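Long-range contacts in ATP-dependent zinc metalloprotease FtsH (Thermotoga maritima, PDB 4M8A), which probably acts as a processive, ATP-dependent zinc metallopeptidase on cytoplasmic and membrane proteins, and is represented here by its periplasmic domain: residues B[5-10]-B[44-49]; B[20-25]-B[36-41]; B[26-31]-B[66-71]. All coordinates share one frame; numbering follows the deposited sequence.

Contact 1: residues B[5-10]-B[44-49]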
# COMPACT_ATOMS: atom_id res chain seq x y z
N SER B 5 -11.93 -26.22 1.59
CA SER B 5 -11.10 -26.84 0.56
C SER B 5 -9.61 -26.54 0.79
O SER B 5 -9.22 -25.42 1.12
CB SER B 5 -11.52 -26.35 -0.82
OG SER B 5 -12.84 -26.77 -1.12
N LYS B 6 -8.77 -27.56 0.64
CA LYS B 6 -7.34 -27.36 0.78
C LYS B 6 -6.85 -26.40 -0.30
O LYS B 6 -7.24 -26.52 -1.46
CB LYS B 6 -6.62 -28.71 0.69
CG LYS B 6 -5.09 -28.64 0.73
CD LYS B 6 -4.58 -28.12 2.07
CE LYS B 6 -3.07 -28.35 2.23
NZ LYS B 6 -2.24 -27.51 1.32
N LEU B 7 -6.03 -25.44 0.09
CA LEU B 7 -5.50 -24.44 -0.82
C LEU B 7 -4.00 -24.27 -0.53
O LEU B 7 -3.60 -24.12 0.62
CB LEU B 7 -6.24 -23.12 -0.59
CG LEU B 7 -5.87 -21.89 -1.40
CD1 LEU B 7 -6.24 -22.10 -2.85
CD2 LEU B 7 -6.58 -20.67 -0.84
N SER B 8 -3.17 -24.31 -1.56
CA SER B 8 -1.74 -24.15 -1.34
C SER B 8 -1.43 -22.70 -0.95
O SER B 8 -2.20 -21.78 -1.26
CB SER B 8 -0.93 -24.55 -2.60
OG SER B 8 -1.06 -23.56 -3.61
N TYR B 9 -0.29 -22.50 -0.30
CA TYR B 9 0.14 -21.15 0.02
C TYR B 9 0.31 -20.31 -1.26
O TYR B 9 -0.11 -19.16 -1.32
CB TYR B 9 1.42 -21.15 0.89
CG TYR B 9 1.78 -19.75 1.33
CD1 TYR B 9 1.03 -19.09 2.30
CD2 TYR B 9 2.83 -19.07 0.74
CE1 TYR B 9 1.34 -17.81 2.69
CE2 TYR B 9 3.14 -17.76 1.13
CZ TYR B 9 2.39 -17.15 2.10
OH TYR B 9 2.66 -15.85 2.49
N THR B 10 0.90 -20.90 -2.30
CA THR B 10 1.08 -20.17 -3.55
C THR B 10 -0.26 -19.71 -4.13
O THR B 10 -0.40 -18.57 -4.56
CB THR B 10 1.83 -21.02 -4.57
OG1 THR B 10 3.08 -21.40 -4.00
CG2 THR B 10 2.10 -20.24 -5.85
N TYR B 44 -11.46 -21.81 2.44
CA TYR B 44 -10.31 -22.63 2.13
C TYR B 44 -9.44 -22.74 3.36
O TYR B 44 -9.42 -21.84 4.21
CB TYR B 44 -9.50 -21.99 1.00
CG TYR B 44 -10.26 -21.85 -0.29
CD1 TYR B 44 -10.30 -22.90 -1.20
CD2 TYR B 44 -10.97 -20.69 -0.58
CE1 TYR B 44 -11.00 -22.78 -2.38
CE2 TYR B 44 -11.69 -20.56 -1.75
CZ TYR B 44 -11.70 -21.61 -2.66
OH TYR B 44 -12.40 -21.50 -3.85
N GLU B 45 -8.69 -23.83 3.44
CA GLU B 45 -7.73 -24.04 4.51
C GLU B 45 -6.32 -24.06 3.93
O GLU B 45 -6.02 -24.83 3.02
CB GLU B 45 -8.07 -25.36 5.22
CG GLU B 45 -7.01 -25.87 6.16
CD GLU B 45 -7.44 -27.13 6.90
OE1 GLU B 45 -8.66 -27.30 7.15
OE2 GLU B 45 -6.56 -27.96 7.21
N VAL B 46 -5.46 -23.20 4.47
CA VAL B 46 -4.09 -23.10 4.02
C VAL B 46 -3.16 -23.44 5.19
O VAL B 46 -3.13 -22.73 6.21
CB VAL B 46 -3.74 -21.67 3.53
CG1 VAL B 46 -2.31 -21.63 2.99
CG2 VAL B 46 -4.73 -21.20 2.47
N ASP B 47 -2.41 -24.52 5.05
CA ASP B 47 -1.47 -24.93 6.09
C ASP B 47 -0.18 -24.15 5.89
O ASP B 47 0.59 -24.45 4.98
CB ASP B 47 -1.22 -26.44 6.01
CG ASP B 47 -0.41 -26.98 7.19
OD1 ASP B 47 0.35 -26.21 7.83
OD2 ASP B 47 -0.53 -28.18 7.47
N ALA B 48 0.03 -23.12 6.70
CA ALA B 48 1.14 -22.19 6.48
C ALA B 48 1.62 -21.57 7.78
O ALA B 48 1.38 -20.39 8.03
CB ALA B 48 0.73 -21.08 5.50
N PRO B 49 2.33 -22.36 8.62
CA PRO B 49 2.77 -21.84 9.92
C PRO B 49 3.71 -20.63 9.82
O PRO B 49 3.80 -19.87 10.79
CB PRO B 49 3.51 -23.03 10.55
CG PRO B 49 2.96 -24.24 9.85
CD PRO B 49 2.60 -23.80 8.46
O HOH W 1 0.12 -24.28 2.29

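Contact 2: residues B[20-25]-B[36-41]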
# COMPACT_ATOMS: atom_id res chain seq x y z
N ARG B 20 -9.00 -8.44 -9.12
CA ARG B 20 -10.39 -8.52 -8.71
C ARG B 20 -10.44 -9.46 -7.53
O ARG B 20 -11.24 -10.40 -7.53
CB ARG B 20 -11.26 -9.07 -9.85
CG ARG B 20 -10.63 -10.23 -10.62
CD ARG B 20 -11.62 -11.38 -10.85
NE ARG B 20 -10.99 -12.53 -11.49
CZ ARG B 20 -10.73 -13.69 -10.89
NH1 ARG B 20 -11.04 -13.85 -9.61
NH2 ARG B 20 -10.16 -14.68 -11.56
N SER B 21 -9.58 -9.23 -6.53
CA SER B 21 -9.42 -10.24 -5.48
C SER B 21 -10.72 -10.60 -4.80
O SER B 21 -11.50 -9.74 -4.37
CB SER B 21 -8.36 -9.92 -4.43
OG SER B 21 -8.35 -10.95 -3.44
N VAL B 22 -10.95 -11.89 -4.72
CA VAL B 22 -12.18 -12.43 -4.20
C VAL B 22 -12.03 -12.66 -2.70
O VAL B 22 -12.97 -13.09 -2.05
CB VAL B 22 -12.55 -13.74 -4.94
CG1 VAL B 22 -11.58 -14.86 -4.55
CG2 VAL B 22 -14.00 -14.15 -4.69
N VAL B 23 -10.86 -12.36 -2.13
CA VAL B 23 -10.64 -12.66 -0.70
C VAL B 23 -11.31 -11.65 0.23
O VAL B 23 -11.05 -10.44 0.16
CB VAL B 23 -9.15 -12.79 -0.32
CG1 VAL B 23 -9.01 -13.14 1.17
CG2 VAL B 23 -8.45 -13.85 -1.19
N SER B 24 -12.17 -12.15 1.12
CA SER B 24 -12.85 -11.26 2.07
C SER B 24 -12.23 -11.30 3.45
O SER B 24 -12.18 -10.27 4.13
CB SER B 24 -14.34 -11.60 2.16
OG SER B 24 -14.53 -12.97 2.42
N GLU B 25 -11.76 -12.46 3.88
CA GLU B 25 -11.28 -12.60 5.25
C GLU B 25 -10.20 -13.67 5.32
O GLU B 25 -10.29 -14.69 4.64
CB GLU B 25 -12.43 -12.96 6.23
CG GLU B 25 -11.95 -13.10 7.68
CD GLU B 25 -13.06 -13.26 8.67
OE1 GLU B 25 -14.19 -13.57 8.24
OE2 GLU B 25 -12.81 -13.08 9.89
N VAL B 36 -9.36 -19.08 4.85
CA VAL B 36 -9.48 -18.01 3.87
C VAL B 36 -10.90 -18.00 3.28
O VAL B 36 -11.35 -18.98 2.70
CB VAL B 36 -8.45 -18.19 2.74
CG1 VAL B 36 -8.57 -17.08 1.70
CG2 VAL B 36 -7.04 -18.26 3.32
N TYR B 37 -11.60 -16.90 3.48
CA TYR B 37 -12.97 -16.75 3.03
C TYR B 37 -13.03 -15.86 1.80
O TYR B 37 -12.34 -14.85 1.73
CB TYR B 37 -13.83 -16.15 4.14
CG TYR B 37 -13.92 -17.00 5.38
CD1 TYR B 37 -12.91 -16.98 6.35
CD2 TYR B 37 -15.01 -17.84 5.59
CE1 TYR B 37 -13.00 -17.77 7.49
CE2 TYR B 37 -15.11 -18.63 6.72
CZ TYR B 37 -14.09 -18.60 7.66
OH TYR B 37 -14.19 -19.40 8.79
N THR B 38 -13.87 -16.22 0.85
CA THR B 38 -14.02 -15.46 -0.37
C THR B 38 -15.36 -14.74 -0.43
O THR B 38 -16.33 -15.14 0.24
CB THR B 38 -13.90 -16.34 -1.62
OG1 THR B 38 -14.95 -17.31 -1.61
CG2 THR B 38 -12.56 -17.03 -1.65
N LYS B 39 -15.42 -13.70 -1.24
CA LYS B 39 -16.63 -12.91 -1.39
C LYS B 39 -17.76 -13.71 -2.01
O LYS B 39 -18.93 -13.37 -1.83
CB LYS B 39 -16.35 -11.66 -2.23
CG LYS B 39 -15.36 -10.72 -1.55
CD LYS B 39 -15.18 -9.42 -2.32
CE LYS B 39 -14.14 -8.54 -1.62
NZ LYS B 39 -13.82 -7.31 -2.41
N ASP B 40 -17.41 -14.77 -2.75
CA ASP B 40 -18.43 -15.64 -3.34
C ASP B 40 -18.89 -16.78 -2.43
O ASP B 40 -19.63 -17.67 -2.87
CB ASP B 40 -18.00 -16.16 -4.72
CG ASP B 40 -16.78 -17.08 -4.68
OD1 ASP B 40 -16.28 -17.43 -3.60
OD2 ASP B 40 -16.33 -17.48 -5.78
N GLY B 41 -18.47 -16.75 -1.17
CA GLY B 41 -19.00 -17.65 -0.16
C GLY B 41 -18.35 -19.02 -0.12
O GLY B 41 -19.03 -20.01 0.12

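Contact 3: residues B[26-31]-B[66-71]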
# COMPACT_ATOMS: atom_id res chain seq x y z
N VAL B 26 -9.20 -13.41 6.16
CA VAL B 26 -8.20 -14.41 6.48
C VAL B 26 -8.15 -14.54 7.99
O VAL B 26 -7.90 -13.57 8.70
CB VAL B 26 -6.81 -14.03 5.94
CG1 VAL B 26 -5.78 -15.07 6.33
CG2 VAL B 26 -6.86 -13.88 4.40
N VAL B 27 -8.44 -15.75 8.48
CA VAL B 27 -8.35 -16.02 9.91
C VAL B 27 -7.02 -16.72 10.14
O VAL B 27 -6.75 -17.78 9.56
CB VAL B 27 -9.53 -16.90 10.42
CG1 VAL B 27 -9.35 -17.26 11.90
CG2 VAL B 27 -10.86 -16.19 10.19
N ILE B 28 -6.17 -16.10 10.95
CA ILE B 28 -4.84 -16.62 11.24
C ILE B 28 -4.93 -17.39 12.56
O ILE B 28 -4.96 -16.81 13.66
CB ILE B 28 -3.80 -15.50 11.30
CG1 ILE B 28 -3.80 -14.69 10.00
CG2 ILE B 28 -2.40 -16.07 11.56
CD1 ILE B 28 -2.79 -13.51 10.00
N ARG B 29 -5.03 -18.70 12.45
CA ARG B 29 -5.21 -19.54 13.62
C ARG B 29 -3.88 -19.75 14.34
O ARG B 29 -2.82 -19.82 13.71
CB ARG B 29 -5.76 -20.89 13.20
CG ARG B 29 -7.17 -20.85 12.61
CD ARG B 29 -7.57 -22.19 12.00
NE ARG B 29 -7.31 -23.30 12.92
CZ ARG B 29 -8.18 -23.75 13.81
NH1 ARG B 29 -9.39 -23.20 13.88
NH2 ARG B 29 -7.85 -24.76 14.60
N ASP B 30 -3.95 -19.91 15.65
CA ASP B 30 -2.72 -20.15 16.39
C ASP B 30 -2.06 -21.49 16.05
O ASP B 30 -0.88 -21.68 16.36
CB ASP B 30 -2.90 -19.94 17.90
CG ASP B 30 -3.59 -21.09 18.58
OD1 ASP B 30 -4.28 -21.88 17.92
OD2 ASP B 30 -3.45 -21.19 19.82
N ASP B 31 -2.79 -22.41 15.41
CA ASP B 31 -2.18 -23.67 14.96
C ASP B 31 -1.48 -23.59 13.60
O ASP B 31 -1.07 -24.61 13.04
CB ASP B 31 -3.16 -24.85 15.03
CG ASP B 31 -4.30 -24.76 14.03
OD1 ASP B 31 -4.35 -23.80 13.23
OD2 ASP B 31 -5.15 -25.69 14.03
N ILE B 66 -8.73 -6.49 3.34
CA ILE B 66 -9.09 -7.86 3.70
C ILE B 66 -9.18 -7.93 5.22
O ILE B 66 -8.35 -7.37 5.92
CB ILE B 66 -8.08 -8.88 3.14
CG1 ILE B 66 -8.14 -8.87 1.61
CG2 ILE B 66 -8.34 -10.29 3.72
CD1 ILE B 66 -6.98 -9.56 0.94
N LYS B 67 -10.23 -8.56 5.73
CA LYS B 67 -10.40 -8.70 7.16
C LYS B 67 -9.42 -9.73 7.68
O LYS B 67 -9.45 -10.89 7.26
CB LYS B 67 -11.84 -9.13 7.48
CG LYS B 67 -12.13 -9.23 8.97
CD LYS B 67 -13.63 -9.52 9.19
CE LYS B 67 -13.94 -9.61 10.68
NZ LYS B 67 -15.37 -10.00 10.90
N VAL B 68 -8.55 -9.32 8.60
CA VAL B 68 -7.58 -10.23 9.20
C VAL B 68 -7.93 -10.40 10.67
O VAL B 68 -8.05 -9.41 11.40
CB VAL B 68 -6.15 -9.68 9.08
CG1 VAL B 68 -5.16 -10.59 9.80
CG2 VAL B 68 -5.79 -9.50 7.61
N SER B 69 -8.08 -11.65 11.10
CA SER B 69 -8.57 -12.00 12.44
C SER B 69 -7.70 -13.11 13.00
O SER B 69 -7.53 -14.12 12.33
CB SER B 69 -10.00 -12.56 12.37
OG SER B 69 -10.88 -11.64 11.72
N GLY B 70 -7.17 -12.94 14.21
CA GLY B 70 -6.53 -14.04 14.90
C GLY B 70 -7.53 -14.99 15.52
O GLY B 70 -8.67 -14.61 15.81
N GLU B 71 -7.12 -16.23 15.75
CA GLU B 71 -7.99 -17.23 16.36
C GLU B 71 -7.17 -18.08 17.31
O GLU B 71 -5.99 -18.31 17.07
CB GLU B 71 -8.65 -18.12 15.29
CG GLU B 71 -9.61 -19.21 15.80
CD GLU B 71 -8.92 -20.51 16.26
OE1 GLU B 71 -7.72 -20.71 15.95
OE2 GLU B 71 -9.57 -21.33 16.94

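Contact 1: residues B[5-10]-B[44-49]
Leu7 is the apolar centre of the meeting between residues 5-10 and 44-49. Its CG stands anti to the backbone N (chi1 179°), and the CD2 branch settles between two side chains of the strand, with CD2 3.7 Å from Tyr44 CB and 3.8 Å from Val46 CG2. Met15 and Phe12 of helix 9-17 also touch Leu7, so the leucine belongs to the layer between helix and sheet. The two methyls of Val46 divide the work: CG2 meets Leu7, while CG1 lies at the edge of the Tyr9 ring, near its plane. Further on, Tyr9 CD1 rests 3.8 Å from Ala48 CB, and the same ring packs edge-to-face on Trp50. Residues 5-7 run beside strand 43-47, one of the two outermost strands of the chain's mixed sheet, and join it through a single bridge between Lys6 and Glu45 before the chain turns into helix 9-17. Two backbone bonds hold this bridge. Glu45 N donates to Ser5 O at 2.9 Å, and Leu7 N donates to Glu45 O at 3.0 Å. Ser5 O also lies at the edge of the Tyr44 ring, near its plane, while Ser5 CB approaches Tyr44 CD1 at 3.7 Å. At the helix start a water accepts a weak bond from Tyr9 N and donates to Asp47 O, 2.7 Å away. Ser8 is the N-cap, its OG bonded to Ser11 N, and the Asp47 carboxylate forms a salt bridge with Arg72 of a neighbouring subunit.

Contact 2: residues B[20-25]-B[36-41]
The Tyr37 ring and the Glu25 carboxylate are the flat groups here, on side chains that lie side by side and point the same way, their planes 39° apart. Glu25 O sits at the edge of the ring, in its plane, and Glu25 CB comes within 4.1 Å of Tyr37 CD1. The carboxylate is anchored beyond this pair, where OE2 bonds to Ser69 OG. Beside them Ser24 N and Glu25 N both donate to Tyr37 O, at 2.8 and 3.3 Å, from the same face of its carbonyl plane. Two successive residues facing one tyrosine make a classic beta bulge in the antiparallel hairpin of strands 23-29 and 33-38, shifting the register by one residue. Tyr37 N donates in return to Glu25 O at 2.8 Å. Past the bulge, Lys39 N donates to Val22 O at 2.7 Å. Val22 CG1 occupies the position between backbone N and carbonyl carbon (chi1 70°) and meets Thr38 CG2 at 3.8 Å. On the side where helix 9-17 packs, Val23 CG1 touches Val36 CG1. Residues 38-41 then form a type I turn, while Ser21 OG accepts from Val23 N in an ST turn and is also bonded to Met15 O.

Contact 3: residues B[26-31]-B[66-71]
Arg29 and Glu71 meet through two bends: the glutamate chain turns at chi2 (-84°), where CD leaves the extended path, and the arginine turns at chi3 (49°), which places NE. The two side chains then lie side by side, with guanidinium and carboxylate planes only 15° apart. Glu71 OE1 sits over one face of the guanidinium, offset toward its rim, and also touches Arg29 CB at 3.4 Å. Arg29 NH1 and Glu71 OE2, 3.6 Å apart, form a salt bridge of charges alone, since no N-H points at the oxygen. The directed bonds go to Asp31, gripped side-on: Arg29 NE reaches Asp31 OD1 at 3.0 Å, and Arg29 NH2 reaches Asp31 OD2 at 2.9 Å. An alanine in place of Arg29 would probably leave Asp31 without its two-nitrogen grip and Glu71 without the charge over which it lies, with Asp30 still a like-charged neighbour of Glu71.

Nearby, Val27 CG1 packs on Glu71 CB at 3.6 Å. On the face bearing Val26, Ile28 and Val68 the contact is apolar: Ile28 CD1 meets Val68 CG1 at 3.8 Å. Just before the strand, Ile66 CG2 meets Val26 CG2, and helix 55-63 touches Ile28, Ile66 and Val68. Trp50 of a neighbouring subunit also packs on Ile28 and Val68. Along the backbones, Val26 N donates to Lys67 O at 2.8 Å; Ser69 N then bonds to Val26 O, Ile28 N to Ser69 O and Glu71 N to Ile28 O, and just beyond the strand Asp30 N bonds to Glu71 O. This staggered ladder is characteristic of parallel beta strands, here the one parallel pair in a mixed sheet.

From the N terminus, residues 5-10 lead into helix 9-17, and contact 1 closes a long loop by bringing them onto strand 43-47. Contact 2 is nested inside that loop: it closes the hairpin of strands 23-29 and 33-38. Contact 3 crosses both, since residues 26-31 lie between the paired segments of each, whereas residues 66-71 return only after helix 55-63. All three reach one sheet, ordered 43-47, 33-38, 23-29, 67-71. Contacts 1 and 2 touch through Tyr44 and Val36 on adjacent strands; contacts 2 and 3 share strand 23-29 and meet where Ser24 O and Lys67 N probably bond. Contacts 1 and 3 do not touch, their centres about 13 Å apart.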